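Local coordinates for nucleotide-binding protein, universal stress protein UspA family (Lactobacillus plantarum, PDB 3S3T), which binds ATP and, as a member of the universal stress protein UspA family, probably serves in the cellular response to stress, though its exact function is unknown, at residues N35-Y40 with N85-I90; Y40-S45 with E58-E63. All coordinates share one frame; numbering follows the deposited sequence.

Interaction 1: residues N35-Y40 with N85-I90; sequences NLTALY and NLKTEI. With ATP (adenosine-5'-triphosphate), chain I.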
loop_
_atom_site.group_PDB
_atom_site.type_symbol
_atom_site.label_atom_id
_atom_site.label_comp_id
_atom_site.label_asym_id
_atom_site.label_seq_id
_atom_site.Cartn_x
_atom_site.Cartn_y
_atom_site.Cartn_z
ATOM N N ASN A 35 21.742 21.955 2.234
ATOM C CA ASN A 35 22.206 21.527 0.932
ATOM C C ASN A 35 21.016 20.885 0.224
ATOM O O ASN A 35 20.133 20.284 0.881
ATOM C CB ASN A 35 23.391 20.560 1.040
ATOM C CG ASN A 35 24.583 21.162 1.771
ATOM O OD1 ASN A 35 24.971 22.310 1.545
ATOM N ND2 ASN A 35 25.163 20.379 2.670
ATOM N N LEU A 36 20.953 21.050 -1.097
ATOM C CA LEU A 36 19.879 20.502 -1.904
ATOM C C LEU A 36 20.453 19.678 -3.044
ATOM O O LEU A 36 21.402 20.106 -3.684
ATOM C CB LEU A 36 18.966 21.626 -2.436
ATOM C CG LEU A 36 17.717 21.233 -3.235
ATOM C CD1 LEU A 36 16.834 20.298 -2.444
ATOM C CD2 LEU A 36 16.954 22.496 -3.676
ATOM N N THR A 37 19.899 18.465 -3.251
ATOM C CA THR A 37 20.259 17.634 -4.398
ATOM C C THR A 37 18.978 17.250 -5.169
ATOM O O THR A 37 18.058 16.719 -4.557
ATOM C CB THR A 37 20.934 16.336 -3.940
ATOM O OG1 THR A 37 22.175 16.674 -3.304
ATOM C CG2 THR A 37 21.217 15.380 -5.148
ATOM N N ALA A 38 18.926 17.558 -6.470
ATOM C CA ALA A 38 17.886 17.026 -7.391
ATOM C C ALA A 38 18.407 15.793 -8.108
ATOM O O ALA A 38 19.549 15.779 -8.621
ATOM C CB ALA A 38 17.433 18.069 -8.371
ATOM N N LEU A 39 17.600 14.729 -8.096
ATOM C CA LEU A 39 18.006 13.434 -8.648
ATOM C C LEU A 39 16.974 12.967 -9.669
ATOM O O LEU A 39 15.824 12.780 -9.312
ATOM C CB LEU A 39 18.119 12.390 -7.545
ATOM C CG LEU A 39 18.252 10.902 -7.936
ATOM C CD1 LEU A 39 19.595 10.593 -8.752
ATOM C CD2 LEU A 39 18.183 10.075 -6.709
ATOM N N TYR A 40 17.378 12.811 -10.926
ATOM C CA TYR A 40 16.534 12.142 -11.938
ATOM C C TYR A 40 17.052 10.741 -12.197
ATOM O O TYR A 40 18.230 10.557 -12.540
ATOM C CB TYR A 40 16.563 12.946 -13.243
ATOM C CG TYR A 40 15.619 12.455 -14.330
ATOM C CD1 TYR A 40 15.889 11.300 -15.067
ATOM C CD2 TYR A 40 14.452 13.164 -14.637
ATOM C CE1 TYR A 40 14.997 10.847 -16.038
ATOM C CE2 TYR A 40 13.579 12.735 -15.655
ATOM C CZ TYR A 40 13.838 11.603 -16.323
ATOM O OH TYR A 40 12.952 11.231 -17.292
ATOM N N ASN A 85 22.709 26.083 -2.338
ATOM C CA ASN A 85 23.277 25.419 -3.513
ATOM C C ASN A 85 22.320 24.442 -4.194
ATOM O O ASN A 85 21.229 24.206 -3.726
ATOM C CB ASN A 85 24.561 24.656 -3.109
ATOM C CG ASN A 85 24.333 23.725 -1.943
ATOM O OD1 ASN A 85 23.479 22.804 -1.997
ATOM N ND2 ASN A 85 25.031 23.992 -0.846
ATOM N N LEU A 86 22.776 23.855 -5.294
ATOM C CA LEU A 86 22.066 22.748 -5.907
ATOM C C LEU A 86 23.115 21.853 -6.545
ATOM O O LEU A 86 23.944 22.317 -7.353
ATOM C CB LEU A 86 21.058 23.217 -6.965
ATOM C CG LEU A 86 20.257 22.087 -7.619
ATOM C CD1 LEU A 86 19.216 21.544 -6.624
ATOM C CD2 LEU A 86 19.624 22.551 -8.948
ATOM N N LYS A 87 23.094 20.601 -6.102
ATOM C CA LYS A 87 23.741 19.512 -6.795
ATOM C C LYS A 87 22.650 18.831 -7.651
ATOM O O LYS A 87 21.524 18.669 -7.205
ATOM C CB LYS A 87 24.334 18.526 -5.785
ATOM C CG LYS A 87 25.062 17.312 -6.384
ATOM C CD LYS A 87 25.292 16.207 -5.351
ATOM C CE LYS A 87 26.562 15.411 -5.675
ATOM N NZ LYS A 87 26.647 14.128 -4.940
ATOM N N THR A 88 22.989 18.472 -8.879
ATOM C CA THR A 88 22.093 17.747 -9.762
ATOM C C THR A 88 22.726 16.403 -10.118
ATOM O O THR A 88 23.956 16.303 -10.337
ATOM C CB THR A 88 21.792 18.539 -11.015
ATOM O OG1 THR A 88 23.001 18.774 -11.769
ATOM C CG2 THR A 88 21.106 19.872 -10.644
ATOM N N GLU A 89 21.899 15.374 -10.187
ATOM C CA GLU A 89 22.383 14.049 -10.452
ATOM C C GLU A 89 21.413 13.322 -11.367
ATOM O O GLU A 89 20.189 13.341 -11.134
ATOM C CB GLU A 89 22.459 13.290 -9.135
ATOM C CG GLU A 89 23.138 11.936 -9.250
ATOM C CD GLU A 89 24.511 11.891 -8.635
ATOM O OE1 GLU A 89 24.757 12.577 -7.602
ATOM O OE2 GLU A 89 25.333 11.100 -9.153
ATOM N N ILE A 90 21.958 12.678 -12.394
ATOM C CA ILE A 90 21.201 11.811 -13.248
ATOM C C ILE A 90 21.787 10.413 -13.068
ATOM O O ILE A 90 22.998 10.186 -13.281
ATOM C CB ILE A 90 21.286 12.259 -14.732
ATOM C CG1 ILE A 90 20.899 13.735 -14.901
ATOM C CG2 ILE A 90 20.473 11.342 -15.626
ATOM C CD1 ILE A 90 19.572 14.105 -14.391
HETATM P PG ATP I . 3.202 5.005 -11.019
HETATM O O1G ATP I . 4.634 5.022 -11.502
HETATM O O2G ATP I . 2.253 4.519 -12.071
HETATM O O3G ATP I . 2.943 4.263 -9.715
HETATM P PB ATP I . 3.255 7.930 -11.252
HETATM O O1B ATP I . 2.082 8.835 -11.501
HETATM O O2B ATP I . 4.280 7.789 -12.324
HETATM O O3B ATP I . 2.669 6.513 -10.801
HETATM P PA ATP I . 5.343 8.153 -9.243
HETATM O O1A ATP I . 6.251 7.407 -10.171
HETATM O O2A ATP I . 5.167 7.549 -7.911
HETATM O O3A ATP I . 3.910 8.448 -9.863
HETATM O "O5'" ATP I . 6.005 9.648 -9.094
HETATM C "C5'" ATP I . 5.818 10.367 -7.876
HETATM C "C4'" ATP I . 7.054 11.219 -7.574
HETATM O "O4'" ATP I . 8.131 10.294 -7.504
HETATM C "C3'" ATP I . 7.429 12.192 -8.680
HETATM O "O3'" ATP I . 6.717 13.416 -8.603
HETATM C "C2'" ATP I . 8.915 12.283 -8.434
HETATM O "O2'" ATP I . 9.098 13.168 -7.337
HETATM C "C1'" ATP I . 9.314 10.869 -8.036
HETATM N N9 ATP I . 9.809 10.099 -9.175
HETATM C C8 ATP I . 9.088 9.281 -10.003
HETATM N N7 ATP I . 9.878 8.756 -10.968
HETATM C C5 ATP I . 11.103 9.244 -10.747
HETATM C C6 ATP I . 12.394 9.112 -11.412
HETATM N N6 ATP I . 12.481 8.321 -12.500
HETATM N N1 ATP I . 13.476 9.792 -10.889
HETATM C C2 ATP I . 13.325 10.565 -9.802
HETATM N N3 ATP I . 12.167 10.776 -9.160
HETATM C C4 ATP I . 11.058 10.133 -9.588
HETATM O O HOH W 1 24.275 20.470 -2.628
#
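Strands 35-40 and 87-90 run parallel, their short axes 4.7 Å apart and 20° askew, in a ladder pairing Thr-37 with Lys-87 through to Tyr-40 with Ile-90. Four backbone bonds zip it: Lys-87 N to Leu-36 O, Ala-38 N to Lys-87 O, Glu-89 N to Ala-38 O and Tyr-40 N to Glu-89 O. At the entrance, side-chain amides take over from the ladder. Asn-85, its CG in the crowded position between backbone N and carbonyl carbon (chi1 53°), turns its amide across to Asn-35: ND2 gives an almost straight bond of 2.9 Å to a lone pair of Asn-35 OD1, while Asn-85 OD1 receives Leu-36 N at 3.2 Å. A water donates to Asn-85 OD1 and to Leu-36 O. Asparagine suits this place because one flat group both donates and accepts.

Beyond, the two faces differ. On one, Leu-36 and Leu-86 pack side by side near helix 16-32, CD1 of Leu-86 resting 3.7 Å from CG of Leu-36. Further along the same face Ala-38 and Tyr-40 lie under helix 53-78; Ile-90 presses CD1 to 3.4 Å from Tyr-40 CB, a close fit, and small Ala-38 lies against Met-71. On the opposite face the aliphatic part of Lys-87 runs alongside Thr-37, and Glu-89 CG lies 3.8 Å from Leu-39 CD1; Tyr-102 takes a hydrogen bond with Glu-89 OE1. The chemistry thus passes from paired asparagine amides and a water to apolar packing under helix 53-78, while Leu-39 O comes 3.4 Å from ATP C2.

Interaction 2: residues Y40-S45 with E58-E63; sequences YVVDDS and ELLDAE. With ATP (adenosine-5'-triphosphate), chain I.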
loop_
_atom_site.group_PDB
_atom_site.type_symbol
_atom_site.label_atom_id
_atom_site.label_comp_id
_atom_site.label_asym_id
_atom_site.label_seq_id
_atom_site.Cartn_x
_atom_site.Cartn_y
_atom_site.Cartn_z
ATOM N N TYR A 40 17.378 12.811 -10.926
ATOM C CA TYR A 40 16.534 12.142 -11.938
ATOM C C TYR A 40 17.052 10.741 -12.197
ATOM O O TYR A 40 18.230 10.557 -12.540
ATOM C CB TYR A 40 16.563 12.946 -13.243
ATOM C CG TYR A 40 15.619 12.455 -14.330
ATOM C CD1 TYR A 40 15.889 11.300 -15.067
ATOM C CD2 TYR A 40 14.452 13.164 -14.637
ATOM C CE1 TYR A 40 14.997 10.847 -16.038
ATOM C CE2 TYR A 40 13.579 12.735 -15.655
ATOM C CZ TYR A 40 13.838 11.603 -16.323
ATOM O OH TYR A 40 12.952 11.231 -17.292
ATOM N N VAL A 41 16.189 9.740 -12.062
ATOM C CA VAL A 41 16.585 8.379 -12.383
ATOM C C VAL A 41 16.068 7.921 -13.740
ATOM O O VAL A 41 14.860 7.877 -13.978
ATOM C CB VAL A 41 16.158 7.374 -11.299
ATOM C CG1 VAL A 41 16.842 5.982 -11.570
ATOM C CG2 VAL A 41 16.573 7.868 -9.920
ATOM N N VAL A 42 17.005 7.565 -14.627
ATOM C CA VAL A 42 16.670 7.001 -15.938
ATOM C C VAL A 42 16.361 5.505 -15.749
ATOM O O VAL A 42 17.253 4.693 -15.434
ATOM C CB VAL A 42 17.834 7.160 -16.944
ATOM C CG1 VAL A 42 17.475 6.558 -18.277
ATOM C CG2 VAL A 42 18.275 8.600 -17.101
ATOM N N ASP A 43 15.113 5.117 -15.967
ATOM C CA ASP A 43 14.724 3.730 -15.724
ATOM C C ASP A 43 15.303 2.857 -16.822
ATOM O O ASP A 43 14.892 2.955 -17.973
ATOM C CB ASP A 43 13.202 3.593 -15.708
ATOM C CG ASP A 43 12.739 2.217 -15.255
ATOM O OD1 ASP A 43 13.466 1.217 -15.367
ATOM O OD2 ASP A 43 11.617 2.164 -14.760
ATOM N N ASP A 44 16.222 1.987 -16.447
ATOM C CA ASP A 44 16.916 1.128 -17.372
ATOM C C ASP A 44 16.451 -0.334 -17.305
ATOM O O ASP A 44 17.174 -1.211 -17.748
ATOM C CB ASP A 44 18.438 1.221 -17.149
ATOM C CG ASP A 44 18.898 0.663 -15.816
ATOM O OD1 ASP A 44 18.075 0.166 -15.008
ATOM O OD2 ASP A 44 20.132 0.708 -15.595
ATOM N N SER A 45 15.251 -0.578 -16.765
ATOM C CA SER A 45 14.777 -1.952 -16.471
ATOM C C SER A 45 14.022 -2.637 -17.617
ATOM O O SER A 45 13.654 -3.813 -17.507
ATOM C CB SER A 45 13.941 -1.964 -15.178
ATOM O OG SER A 45 12.708 -1.268 -15.323
ATOM N N GLU A 58 20.235 4.297 -26.936
ATOM C CA GLU A 58 19.842 5.495 -27.700
ATOM C C GLU A 58 18.623 6.150 -27.043
ATOM O O GLU A 58 18.536 7.364 -26.924
ATOM C CB GLU A 58 19.516 5.117 -29.147
ATOM C CG GLU A 58 19.755 6.236 -30.135
ATOM C CD GLU A 58 19.276 5.919 -31.549
ATOM O OE1 GLU A 58 18.831 6.860 -32.231
ATOM O OE2 GLU A 58 19.312 4.746 -31.965
ATOM N N LEU A 59 17.688 5.317 -26.604
ATOM C CA LEU A 59 16.478 5.794 -25.912
ATOM C C LEU A 59 16.832 6.459 -24.571
ATOM O O LEU A 59 16.406 7.592 -24.276
ATOM C CB LEU A 59 15.482 4.609 -25.737
ATOM C CG LEU A 59 14.034 4.897 -25.336
ATOM C CD1 LEU A 59 13.315 5.550 -26.522
ATOM C CD2 LEU A 59 13.286 3.590 -24.856
ATOM N N LEU A 60 17.615 5.753 -23.759
ATOM C CA LEU A 60 18.016 6.243 -22.451
ATOM C C LEU A 60 18.935 7.482 -22.545
ATOM O O LEU A 60 18.776 8.443 -21.807
ATOM C CB LEU A 60 18.668 5.114 -21.620
ATOM C CG LEU A 60 17.761 3.860 -21.436
ATOM C CD1 LEU A 60 18.341 2.872 -20.434
ATOM C CD2 LEU A 60 16.335 4.215 -20.996
ATOM N N ASP A 61 19.897 7.474 -23.451
ATOM C CA ASP A 61 20.706 8.674 -23.604
ATOM C C ASP A 61 19.894 9.906 -23.969
ATOM O O ASP A 61 20.245 11.001 -23.529
ATOM C CB ASP A 61 21.819 8.450 -24.606
ATOM C CG ASP A 61 22.837 7.433 -24.114
ATOM O OD1 ASP A 61 22.799 7.055 -22.912
ATOM O OD2 ASP A 61 23.651 6.987 -24.931
ATOM N N ALA A 62 18.832 9.755 -24.771
ATOM C CA ALA A 62 17.995 10.912 -25.116
ATOM C C ALA A 62 17.227 11.340 -23.873
ATOM O O ALA A 62 17.107 12.525 -23.584
ATOM C CB ALA A 62 17.010 10.605 -26.283
ATOM N N GLU A 63 16.695 10.387 -23.134
ATOM C CA GLU A 63 15.959 10.745 -21.912
ATOM C C GLU A 63 16.880 11.488 -20.937
ATOM O O GLU A 63 16.497 12.522 -20.357
ATOM C CB GLU A 63 15.368 9.504 -21.244
ATOM C CG GLU A 63 14.723 9.797 -19.896
ATOM C CD GLU A 63 14.022 8.569 -19.294
ATOM O OE1 GLU A 63 14.153 7.447 -19.846
ATOM O OE2 GLU A 63 13.368 8.731 -18.248
HETATM P PG ATP I . 3.202 5.005 -11.019
HETATM O O1G ATP I . 4.634 5.022 -11.502
HETATM O O2G ATP I . 2.253 4.519 -12.071
HETATM O O3G ATP I . 2.943 4.263 -9.715
HETATM P PB ATP I . 3.255 7.930 -11.252
HETATM O O1B ATP I . 2.082 8.835 -11.501
HETATM O O2B ATP I . 4.280 7.789 -12.324
HETATM O O3B ATP I . 2.669 6.513 -10.801
HETATM P PA ATP I . 5.343 8.153 -9.243
HETATM O O1A ATP I . 6.251 7.407 -10.171
HETATM O O2A ATP I . 5.167 7.549 -7.911
HETATM O O3A ATP I . 3.910 8.448 -9.863
HETATM O "O5'" ATP I . 6.005 9.648 -9.094
HETATM C "C5'" ATP I . 5.818 10.367 -7.876
HETATM C "C4'" ATP I . 7.054 11.219 -7.574
HETATM O "O4'" ATP I . 8.131 10.294 -7.504
HETATM C "C3'" ATP I . 7.429 12.192 -8.680
HETATM O "O3'" ATP I . 6.717 13.416 -8.603
HETATM C "C2'" ATP I . 8.915 12.283 -8.434
HETATM O "O2'" ATP I . 9.098 13.168 -7.337
HETATM C "C1'" ATP I . 9.314 10.869 -8.036
HETATM N N9 ATP I . 9.809 10.099 -9.175
HETATM C C8 ATP I . 9.088 9.281 -10.003
HETATM N N7 ATP I . 9.878 8.756 -10.968
HETATM C C5 ATP I . 11.103 9.244 -10.747
HETATM C C6 ATP I . 12.394 9.112 -11.412
HETATM N N6 ATP I . 12.481 8.321 -12.500
HETATM N N1 ATP I . 13.476 9.792 -10.889
HETATM C C2 ATP I . 13.325 10.565 -9.802
HETATM N N3 ATP I . 12.167 10.776 -9.160
HETATM C C4 ATP I . 11.058 10.133 -9.588
HETATM O O HOH W 2 13.145 7.266 -16.023
HETATM O O HOH W 3 13.135 4.918 -19.159
#
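At the edge of the Tyr-40 ring, in its plane, lies Glu-63 OE2, with the carboxylate turned 86° to the ring; Ala-67 and Met-71 of the same helix also pack on this tyrosine. The arrangement is a helix laid antiparallel over a strand, as in a parallel alpha/beta sheet of the universal stress protein fold, with short axes 8.9 Å apart. Tyr-40 OH donates to the anti lone pair of OE2 at 2.7 Å. Glu-63 is long enough to get there because its chain is extended, CG anti to the backbone N (chi1 174°). One water links OE2 to Val-41 O and Asp-43 N, and another joins OE1 to Asp-43 O, so the buried carboxylate is well supplied with donors and is probably ionised. An alanine here removes the acceptor of the tyrosine hydroxyl and of both waters, and would probably loosen the helix from the strand. Leu-60, one turn earlier, supplies the apolar half: its CD2 meets Val-42 CG1 at 3.8 Å and its CD1 touches Asp-44 CB. Beta-branched Val-42 suits an extended strand. On the other side Val-41 reads the adenine edge, its N bonding ATP N1 and its O accepting from N6 at 2.8 Å.

In the fold
Strand 35-43 carries both contacts, interaction 1 on its first part and interaction 2 on its last, with their centres about 17 Å apart. Along the chain interaction 2 is nested inside the loop that interaction 1 closes: the strand leads to helix 53-78, which returns antiparallel, and strand 87-93 follows as its parallel neighbour, the outermost strand on one side of the sheet within this chain, a beta-alpha-beta crossover. Tyr-40 belongs to both, and Ile-90 CG2 packs 3.8 Å from Val-42 CG2. Sheet pairing and helix packing therefore meet where strand 35-43 reaches the nucleotide, both contacts touching ATP, whose site Lys-96 of the second subunit also joins.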